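Local coordinates for tylactone synthase starter module and modules 1 & 2 (Streptomyces fradiae, PDB 2Z5L), which probably acts as an NADPH-dependent ketoreductase of the short-chain dehydrogenase/reductase family, reducing the beta-keto group of a chain intermediate in tylosin polyketide synthesis, at residues V116-I126 / D160-F168; F386-T395 / N408-R418. One frame throughout, in Å; residues are numbered along the deposited sequence.

Contact 1. Residues V116-I126 / D160-F168; sequences VPSTDAVRTSI and DAGAQLWGF
The first turns of helices 119-135 and 160-175, successive helices of the Rossmann-like N-terminal half, pack side by side from Ser118 and Ala161 to Ile126 and Phe168. They run nearly parallel, their segment axes 8.8 Å apart and inclined by 25°. At the far end Ile126 presses its CG1 branch, set beside its own backbone N (chi1 -74°), onto the Phe168 ring. CG1 lies 3.4 Å from the ring centroid and 5° off the normal, a CH-pi contact over the middle of the face, while CD1 lies near CD1 and CE1 of the ring. Val122 fills the centre: its CG2 meets Ala161 O at 3.6 Å, and its CG1 touches the amide end of Gln164, crossing that side chain at about a right angle. Gln164 is steadied within its own helix by NE2 bonding Asp160 OD1 at 2.7 Å, on the syn side but tilted out of the carboxylate plane. Ser125 turns its OG back to Ala121 O, 2.7 Å away, and offers CB to Leu165 CD2 at 3.7 Å. At the near end the methyl of Ala161 abuts Ser118 N at 3.2 Å, just where Ser118 OG caps its helix by accepting from Ala121 N. Phe359 of helix 356-376 touches both Ile126 and Gln164, Gln164 also meets helix 402-419, and Trp166 reaches across to strands 140-147 and 180-186.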
loop_
_atom_site.group_PDB
_atom_site.type_symbol
_atom_site.label_atom_id
_atom_site.label_comp_id
_atom_site.label_asym_id
_atom_site.label_seq_id
_atom_site.Cartn_x
_atom_site.Cartn_y
_atom_site.Cartn_z
ATOM N N VAL A 116 -16.416 0.250 -6.777
ATOM C CA VAL A 116 -17.127 -0.594 -5.818
ATOM C C VAL A 116 -16.230 -0.790 -4.601
ATOM O O VAL A 116 -15.167 -1.391 -4.703
ATOM C CB VAL A 116 -17.469 -1.975 -6.406
ATOM C CG1 VAL A 116 -18.107 -2.849 -5.330
ATOM C CG2 VAL A 116 -18.412 -1.819 -7.587
ATOM N N PRO A 117 -16.649 -0.264 -3.433
ATOM C CA PRO A 117 -15.892 -0.371 -2.178
ATOM C C PRO A 117 -15.831 -1.791 -1.626
ATOM O O PRO A 117 -16.550 -2.127 -0.690
ATOM C CB PRO A 117 -16.656 0.553 -1.228
ATOM C CG PRO A 117 -17.326 1.522 -2.141
ATOM C CD PRO A 117 -17.797 0.644 -3.266
ATOM N N SER A 118 -14.979 -2.628 -2.193
ATOM C CA SER A 118 -14.868 -3.988 -1.698
ATOM C C SER A 118 -13.562 -4.583 -2.171
ATOM O O SER A 118 -13.034 -4.196 -3.215
ATOM C CB SER A 118 -16.022 -4.844 -2.218
ATOM O OG SER A 118 -15.792 -5.222 -3.567
ATOM N N THR A 119 -13.049 -5.530 -1.399
ATOM C CA THR A 119 -11.808 -6.188 -1.753
ATOM C C THR A 119 -12.044 -7.037 -2.990
ATOM O O THR A 119 -11.140 -7.251 -3.793
ATOM C CB THR A 119 -11.307 -7.075 -0.618
ATOM O OG1 THR A 119 -11.126 -6.281 0.560
ATOM C CG2 THR A 119 -9.979 -7.697 -0.999
ATOM N N ASP A 120 -13.270 -7.521 -3.141
ATOM C CA ASP A 120 -13.620 -8.328 -4.300
ATOM C C ASP A 120 -13.363 -7.508 -5.551
ATOM O O ASP A 120 -12.962 -8.038 -6.586
ATOM C CB ASP A 120 -15.093 -8.725 -4.242
ATOM C CG ASP A 120 -15.296 -10.104 -3.678
ATOM O OD1 ASP A 120 -14.536 -10.476 -2.752
ATOM O OD2 ASP A 120 -16.224 -10.809 -4.154
ATOM N N ALA A 121 -13.613 -6.209 -5.445
ATOM C CA ALA A 121 -13.410 -5.297 -6.560
ATOM C C ALA A 121 -11.932 -5.276 -6.916
ATOM O O ALA A 121 -11.579 -5.261 -8.087
ATOM C CB ALA A 121 -13.890 -3.893 -6.185
ATOM N N VAL A 122 -11.082 -5.232 -5.891
ATOM C CA VAL A 122 -9.634 -5.233 -6.087
ATOM C C VAL A 122 -9.217 -6.539 -6.746
ATOM O O VAL A 122 -8.400 -6.559 -7.670
ATOM C CB VAL A 122 -8.897 -5.093 -4.762
ATOM C CG1 VAL A 122 -7.388 -4.943 -5.016
ATOM C CG2 VAL A 122 -9.427 -3.883 -4.024
ATOM N N ARG A 123 -9.793 -7.634 -6.265
ATOM C CA ARG A 123 -9.485 -8.937 -6.821
ATOM C C ARG A 123 -9.882 -8.979 -8.292
ATOM O O ARG A 123 -9.086 -9.395 -9.137
ATOM C CB ARG A 123 -10.207 -10.039 -6.043
ATOM C CG ARG A 123 -9.798 -10.131 -4.575
ATOM C CD ARG A 123 -10.419 -11.360 -3.931
ATOM N NE ARG A 123 -10.148 -11.435 -2.499
ATOM C CZ ARG A 123 -10.882 -10.837 -1.566
ATOM N NH1 ARG A 123 -11.947 -10.119 -1.907
ATOM N NH2 ARG A 123 -10.548 -10.952 -0.290
ATOM N N THR A 124 -11.094 -8.514 -8.596
ATOM C CA THR A 124 -11.591 -8.507 -9.965
ATOM C C THR A 124 -10.829 -7.523 -10.842
ATOM O O THR A 124 -10.738 -7.725 -12.048
ATOM C CB THR A 124 -13.085 -8.146 -10.040
ATOM O OG1 THR A 124 -13.820 -8.886 -9.054
ATOM C CG2 THR A 124 -13.630 -8.506 -11.419
ATOM N N SER A 125 -10.298 -6.461 -10.234
ATOM C CA SER A 125 -9.541 -5.453 -10.963
ATOM C C SER A 125 -8.209 -6.061 -11.381
ATOM O O SER A 125 -7.749 -5.874 -12.514
ATOM C CB SER A 125 -9.303 -4.207 -10.090
ATOM O OG SER A 125 -10.511 -3.491 -9.874
ATOM N N ILE A 126 -7.588 -6.791 -10.462
ATOM C CA ILE A 126 -6.328 -7.452 -10.755
ATOM C C ILE A 126 -6.588 -8.453 -11.881
ATOM O O ILE A 126 -5.811 -8.545 -12.835
ATOM C CB ILE A 126 -5.760 -8.130 -9.467
ATOM C CG1 ILE A 126 -5.218 -7.031 -8.547
ATOM C CG2 ILE A 126 -4.663 -9.160 -9.819
ATOM C CD1 ILE A 126 -4.761 -7.500 -7.218
ATOM N N ASP A 160 -10.388 1.893 2.249
ATOM C CA ASP A 160 -9.631 0.669 1.962
ATOM C C ASP A 160 -9.587 0.178 0.508
ATOM O O ASP A 160 -8.533 0.206 -0.142
ATOM C CB ASP A 160 -10.126 -0.462 2.870
ATOM C CG ASP A 160 -9.200 -1.671 2.850
ATOM O OD1 ASP A 160 -9.552 -2.693 2.222
ATOM O OD2 ASP A 160 -8.114 -1.578 3.455
ATOM N N ALA A 161 -10.728 -0.278 0.007
ATOM C CA ALA A 161 -10.829 -0.781 -1.360
ATOM C C ALA A 161 -10.041 0.066 -2.364
ATOM O O ALA A 161 -9.209 -0.456 -3.110
ATOM C CB ALA A 161 -12.305 -0.873 -1.774
ATOM N N GLY A 162 -10.282 1.372 -2.386
ATOM C CA GLY A 162 -9.561 2.221 -3.323
ATOM C C GLY A 162 -8.066 2.328 -3.073
ATOM O O GLY A 162 -7.276 2.363 -4.021
ATOM N N ALA A 163 -7.664 2.403 -1.805
ATOM C CA ALA A 163 -6.242 2.511 -1.467
ATOM C C ALA A 163 -5.459 1.286 -1.935
ATOM O O ALA A 163 -4.315 1.400 -2.368
ATOM C CB ALA A 163 -6.074 2.697 0.047
ATOM N N GLN A 164 -6.083 0.116 -1.837
ATOM C CA GLN A 164 -5.449 -1.134 -2.254
ATOM C C GLN A 164 -5.100 -1.141 -3.739
ATOM O O GLN A 164 -4.000 -1.548 -4.129
ATOM C CB GLN A 164 -6.367 -2.316 -1.960
ATOM C CG GLN A 164 -6.407 -2.751 -0.506
ATOM C CD GLN A 164 -7.065 -4.119 -0.355
ATOM O OE1 GLN A 164 -6.715 -5.052 -1.072
ATOM N NE2 GLN A 164 -8.017 -4.244 0.574
ATOM N N LEU A 165 -6.055 -0.694 -4.556
ATOM C CA LEU A 165 -5.904 -0.642 -6.011
ATOM C C LEU A 165 -4.766 0.289 -6.431
ATOM O O LEU A 165 -4.028 0.006 -7.377
ATOM C CB LEU A 165 -7.217 -0.171 -6.665
ATOM C CG LEU A 165 -7.947 -1.088 -7.649
ATOM C CD1 LEU A 165 -8.979 -0.259 -8.410
ATOM C CD2 LEU A 165 -6.963 -1.713 -8.627
ATOM N N TRP A 166 -4.638 1.425 -5.755
ATOM C CA TRP A 166 -3.556 2.335 -6.108
ATOM C C TRP A 166 -2.245 1.636 -5.811
ATOM O O TRP A 166 -1.295 1.739 -6.585
ATOM C CB TRP A 166 -3.673 3.640 -5.328
ATOM C CG TRP A 166 -4.640 4.589 -5.956
ATOM C CD1 TRP A 166 -5.998 4.425 -6.098
ATOM C CD2 TRP A 166 -4.324 5.844 -6.558
ATOM N NE1 TRP A 166 -6.540 5.505 -6.751
ATOM C CE2 TRP A 166 -5.535 6.390 -7.046
ATOM C CE3 TRP A 166 -3.133 6.564 -6.735
ATOM C CZ2 TRP A 166 -5.587 7.619 -7.698
ATOM C CZ3 TRP A 166 -3.186 7.789 -7.386
ATOM C CH2 TRP A 166 -4.409 8.304 -7.860
ATOM N N GLY A 167 -2.213 0.890 -4.703
ATOM C CA GLY A 167 -1.010 0.169 -4.349
ATOM C C GLY A 167 -0.633 -0.812 -5.439
ATOM O O GLY A 167 0.503 -0.842 -5.906
ATOM N N PHE A 168 -1.604 -1.611 -5.857
ATOM C CA PHE A 168 -1.393 -2.600 -6.902
ATOM C C PHE A 168 -1.101 -1.939 -8.237
ATOM O O PHE A 168 -0.296 -2.436 -9.030
ATOM C CB PHE A 168 -2.648 -3.445 -7.066
ATOM C CG PHE A 168 -2.579 -4.384 -8.217
ATOM C CD1 PHE A 168 -1.836 -5.558 -8.122
ATOM C CD2 PHE A 168 -3.214 -4.084 -9.411
ATOM C CE1 PHE A 168 -1.721 -6.422 -9.197
ATOM C CE2 PHE A 168 -3.106 -4.940 -10.491
ATOM C CZ PHE A 168 -2.354 -6.118 -10.389
#

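Contact 2. Residues F386-T395 / N408-R418; sequences FVLFSSVTGT and NAALDALAERR
With CG anti to the backbone N (chi1 -160°), the Phe386 ring swings toward helix 402-419, where a bend at chi3 of Arg418 (67°) lays the guanidinium flat on it. The two planes differ by 21° and Arg418 CZ stands 3.8 Å from the Phe386 ring centroid, a cation-pi stack with NE nearer the rim. Arg418 NE and NH1 also bond Pro424 O and His374 ND1, which fixes the group's rotation. Leu414 CD2 sits at the ring edge and packs 3.8 Å from Leu388 CD1, which also lies 3.3 Å from Leu411 O. Beyond this apolar middle the contact turns polar. Asp412 OD1, hydrogen-bonded to Ser427 OG, is also approached by Ser390 OG at 3.0 Å, a bond left unsettled because the serine proton has another acceptor within reach. One water joins Ser390 OG, Ser391 O, Thr395 OG1 and Asp412 OD2; a second bridges Asp412 OD2, at 2.6 Å, to Gly394 O. The Asn408 amide lies against Ser391 CB, its ND2 3.5 Å away; with OD1 accepting from Lys366 NZ and ND2 donating to Tyr404 O, the grouping of Ser391, Tyr404, Lys366 and Asn408 is consistent with the Ser-Tyr-Lys-Asn active-site set of short-chain dehydrogenases. The contact joins strand to helix in the Rossmann beta-alpha-beta unit 386-391, 402-419, 426-430, with helix 356-376 covering Leu388 and Leu411.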
loop_
_atom_site.group_PDB
_atom_site.type_symbol
_atom_site.label_atom_id
_atom_site.label_comp_id
_atom_site.label_asym_id
_atom_site.label_seq_id
_atom_site.Cartn_x
_atom_site.Cartn_y
_atom_site.Cartn_z
ATOM N N PHE A 386 -0.492 3.134 18.164
ATOM C CA PHE A 386 -0.940 2.129 17.210
ATOM C C PHE A 386 0.035 2.221 16.024
ATOM O O PHE A 386 -0.119 3.060 15.127
ATOM C CB PHE A 386 -2.364 2.474 16.769
ATOM C CG PHE A 386 -3.128 1.324 16.180
ATOM C CD1 PHE A 386 -3.722 0.370 16.994
ATOM C CD2 PHE A 386 -3.268 1.207 14.801
ATOM C CE1 PHE A 386 -4.454 -0.687 16.439
ATOM C CE2 PHE A 386 -3.996 0.155 14.239
ATOM C CZ PHE A 386 -4.588 -0.794 15.058
ATOM N N VAL A 387 1.040 1.357 16.024
ATOM C CA VAL A 387 2.050 1.380 14.981
ATOM C C VAL A 387 1.929 0.256 13.965
ATOM O O VAL A 387 1.929 -0.932 14.313
ATOM C CB VAL A 387 3.448 1.327 15.616
ATOM C CG1 VAL A 387 4.503 1.663 14.588
ATOM C CG2 VAL A 387 3.506 2.290 16.781
ATOM N N LEU A 388 1.837 0.633 12.698
ATOM C CA LEU A 388 1.729 -0.359 11.647
ATOM C C LEU A 388 2.996 -0.323 10.820
ATOM O O LEU A 388 3.480 0.750 10.433
ATOM C CB LEU A 388 0.497 -0.093 10.770
ATOM C CG LEU A 388 -0.862 0.005 11.489
ATOM C CD1 LEU A 388 -1.932 0.339 10.481
ATOM C CD2 LEU A 388 -1.211 -1.301 12.202
ATOM N N PHE A 389 3.549 -1.508 10.583
ATOM C CA PHE A 389 4.771 -1.649 9.789
ATOM C C PHE A 389 4.385 -1.917 8.350
ATOM O O PHE A 389 4.021 -3.029 7.982
ATOM C CB PHE A 389 5.625 -2.802 10.323
ATOM C CG PHE A 389 6.402 -2.445 11.546
ATOM C CD1 PHE A 389 5.742 -2.090 12.717
ATOM C CD2 PHE A 389 7.790 -2.450 11.532
ATOM C CE1 PHE A 389 6.454 -1.745 13.864
ATOM C CE2 PHE A 389 8.507 -2.107 12.673
ATOM C CZ PHE A 389 7.834 -1.753 13.845
ATOM N N SER A 390 4.451 -0.866 7.545
ATOM C CA SER A 390 4.122 -0.949 6.144
ATOM C C SER A 390 5.417 -1.208 5.372
ATOM O O SER A 390 6.454 -1.515 5.956
ATOM C CB SER A 390 3.460 0.362 5.694
ATOM O OG SER A 390 2.954 0.253 4.386
ATOM N N SER A 391 5.335 -1.077 4.057
ATOM C CA SER A 391 6.459 -1.286 3.154
ATOM C C SER A 391 6.400 -0.210 2.068
ATOM O O SER A 391 5.315 0.235 1.680
ATOM C CB SER A 391 6.356 -2.671 2.504
ATOM O OG SER A 391 7.380 -2.849 1.537
ATOM N N VAL A 392 7.568 0.190 1.577
ATOM C CA VAL A 392 7.660 1.201 0.525
ATOM C C VAL A 392 7.039 0.644 -0.761
ATOM O O VAL A 392 6.700 1.391 -1.685
ATOM C CB VAL A 392 9.134 1.589 0.251
ATOM C CG1 VAL A 392 9.859 0.425 -0.385
ATOM C CG2 VAL A 392 9.196 2.828 -0.633
ATOM N N THR A 393 6.876 -0.676 -0.804
ATOM C CA THR A 393 6.285 -1.323 -1.962
ATOM C C THR A 393 4.857 -0.834 -2.180
ATOM O O THR A 393 4.380 -0.770 -3.315
ATOM C CB THR A 393 6.264 -2.849 -1.800
ATOM O OG1 THR A 393 5.504 -3.190 -0.636
ATOM C CG2 THR A 393 7.697 -3.389 -1.658
ATOM N N GLY A 394 4.183 -0.492 -1.084
ATOM C CA GLY A 394 2.817 -0.018 -1.163
ATOM C C GLY A 394 2.700 1.490 -1.274
ATOM O O GLY A 394 1.582 2.013 -1.267
ATOM N N THR A 395 3.826 2.197 -1.357
ATOM C CA THR A 395 3.791 3.661 -1.476
ATOM C C THR A 395 4.483 4.140 -2.752
ATOM O O THR A 395 4.048 5.111 -3.358
ATOM C CB THR A 395 4.467 4.372 -0.274
ATOM O OG1 THR A 395 3.942 3.854 0.953
ATOM C CG2 THR A 395 4.195 5.875 -0.334
ATOM N N ASN A 408 -0.008 -3.452 2.035
ATOM C CA ASN A 408 0.660 -2.376 2.736
ATOM C C ASN A 408 -0.067 -1.052 2.467
ATOM O O ASN A 408 -0.259 -0.250 3.389
ATOM C CB ASN A 408 2.144 -2.356 2.354
ATOM C CG ASN A 408 2.914 -3.461 3.057
ATOM O OD1 ASN A 408 3.114 -3.404 4.272
ATOM N ND2 ASN A 408 3.323 -4.478 2.310
ATOM N N ALA A 409 -0.519 -0.836 1.234
ATOM C CA ALA A 409 -1.270 0.379 0.933
ATOM C C ALA A 409 -2.464 0.468 1.912
ATOM O O ALA A 409 -2.784 1.547 2.407
ATOM C CB ALA A 409 -1.764 0.353 -0.523
ATOM N N ALA A 410 -3.104 -0.665 2.208
ATOM C CA ALA A 410 -4.242 -0.673 3.132
ATOM C C ALA A 410 -3.900 -0.341 4.585
ATOM O O ALA A 410 -4.740 0.198 5.323
ATOM C CB ALA A 410 -4.976 -2.017 3.084
ATOM N N LEU A 411 -2.703 -0.705 5.027
ATOM C CA LEU A 411 -2.301 -0.399 6.386
ATOM C C LEU A 411 -2.235 1.118 6.519
ATOM O O LEU A 411 -2.671 1.680 7.520
ATOM C CB LEU A 411 -0.923 -0.999 6.710
ATOM C CG LEU A 411 -0.847 -2.521 6.918
ATOM C CD1 LEU A 411 0.587 -2.946 7.201
ATOM C CD2 LEU A 411 -1.764 -2.920 8.073
ATOM N N ASP A 412 -1.692 1.776 5.499
ATOM C CA ASP A 412 -1.567 3.234 5.500
ATOM C C ASP A 412 -2.924 3.942 5.577
ATOM O O ASP A 412 -3.100 4.870 6.376
ATOM C CB ASP A 412 -0.796 3.708 4.258
ATOM C CG ASP A 412 0.567 3.027 4.111
ATOM O OD1 ASP A 412 1.103 2.506 5.116
ATOM O OD2 ASP A 412 1.116 3.025 2.994
ATOM N N ALA A 413 -3.885 3.503 4.766
ATOM C CA ALA A 413 -5.211 4.123 4.759
ATOM C C ALA A 413 -5.867 4.009 6.133
ATOM O O ALA A 413 -6.544 4.933 6.586
ATOM C CB ALA A 413 -6.095 3.467 3.694
ATOM N N LEU A 414 -5.676 2.858 6.775
ATOM C CA LEU A 414 -6.224 2.606 8.095
ATOM C C LEU A 414 -5.640 3.614 9.077
ATOM O O LEU A 414 -6.343 4.108 9.962
ATOM C CB LEU A 414 -5.895 1.183 8.550
ATOM C CG LEU A 414 -6.260 0.825 10.002
ATOM C CD1 LEU A 414 -7.770 0.794 10.179
ATOM C CD2 LEU A 414 -5.670 -0.546 10.351
ATOM N N ALA A 415 -4.362 3.936 8.906
ATOM C CA ALA A 415 -3.703 4.900 9.774
ATOM C C ALA A 415 -4.404 6.243 9.616
ATOM O O ALA A 415 -4.807 6.866 10.602
ATOM C CB ALA A 415 -2.227 5.029 9.394
ATOM N N GLU A 416 -4.554 6.672 8.363
ATOM C CA GLU A 416 -5.210 7.942 8.040
ATOM C C GLU A 416 -6.624 7.986 8.598
ATOM O O GLU A 416 -7.000 8.943 9.270
ATOM C CB GLU A 416 -5.262 8.169 6.519
ATOM C CG GLU A 416 -3.898 8.176 5.840
ATOM C CD GLU A 416 -3.922 8.804 4.449
ATOM O OE1 GLU A 416 -4.123 10.029 4.342
ATOM O OE2 GLU A 416 -3.734 8.074 3.458
ATOM N N ARG A 417 -7.407 6.949 8.322
ATOM C CA ARG A 417 -8.764 6.933 8.820
ATOM C C ARG A 417 -8.829 6.975 10.341
ATOM O O ARG A 417 -9.733 7.591 10.914
ATOM C CB ARG A 417 -9.520 5.712 8.301
ATOM C CG ARG A 417 -9.749 5.734 6.796
ATOM C CD ARG A 417 -10.817 4.738 6.408
ATOM N NE ARG A 417 -10.518 3.387 6.885
ATOM C CZ ARG A 417 -9.627 2.572 6.319
ATOM N NH1 ARG A 417 -8.945 2.969 5.254
ATOM N NH2 ARG A 417 -9.431 1.354 6.804
ATOM N N ARG A 418 -7.875 6.324 10.998
ATOM C CA ARG A 418 -7.851 6.296 12.466
ATOM C C ARG A 418 -7.601 7.662 13.089
ATOM O O ARG A 418 -8.365 8.113 13.939
ATOM C CB ARG A 418 -6.776 5.328 12.979
ATOM C CG ARG A 418 -7.224 3.887 13.092
ATOM C CD ARG A 418 -6.112 3.023 13.677
ATOM N NE ARG A 418 -5.817 3.346 15.074
ATOM C CZ ARG A 418 -6.526 2.912 16.113
ATOM N NH1 ARG A 418 -7.579 2.131 15.923
ATOM N NH2 ARG A 418 -6.178 3.257 17.349
HETATM O O HOH W 1 2.807 1.420 1.849
HETATM O O HOH W 2 0.068 3.524 0.617
#

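Contact 1 joins two helices in the N-terminal structural subdomain, whereas contact 2 ties a strand to the helix that follows it in the catalytic subdomain. The second is the deeper, almost wholly buried; the first is partly open around Pro117. Their chemistry differs accordingly: 116-126/160-168 meet through van der Waals packing and a CH-pi contact, their polar bonds lying within a segment or going to neighbouring elements but never from one segment to the other, while 386-395/408-418 add a cation-pi stack and water bridges beside the probable active site. The centres are 15 Å apart, yet helices 160-175 and 402-419 touch directly: Asp160 OD2 lies 3.2 Å from Ala410 CB, joining the two halves.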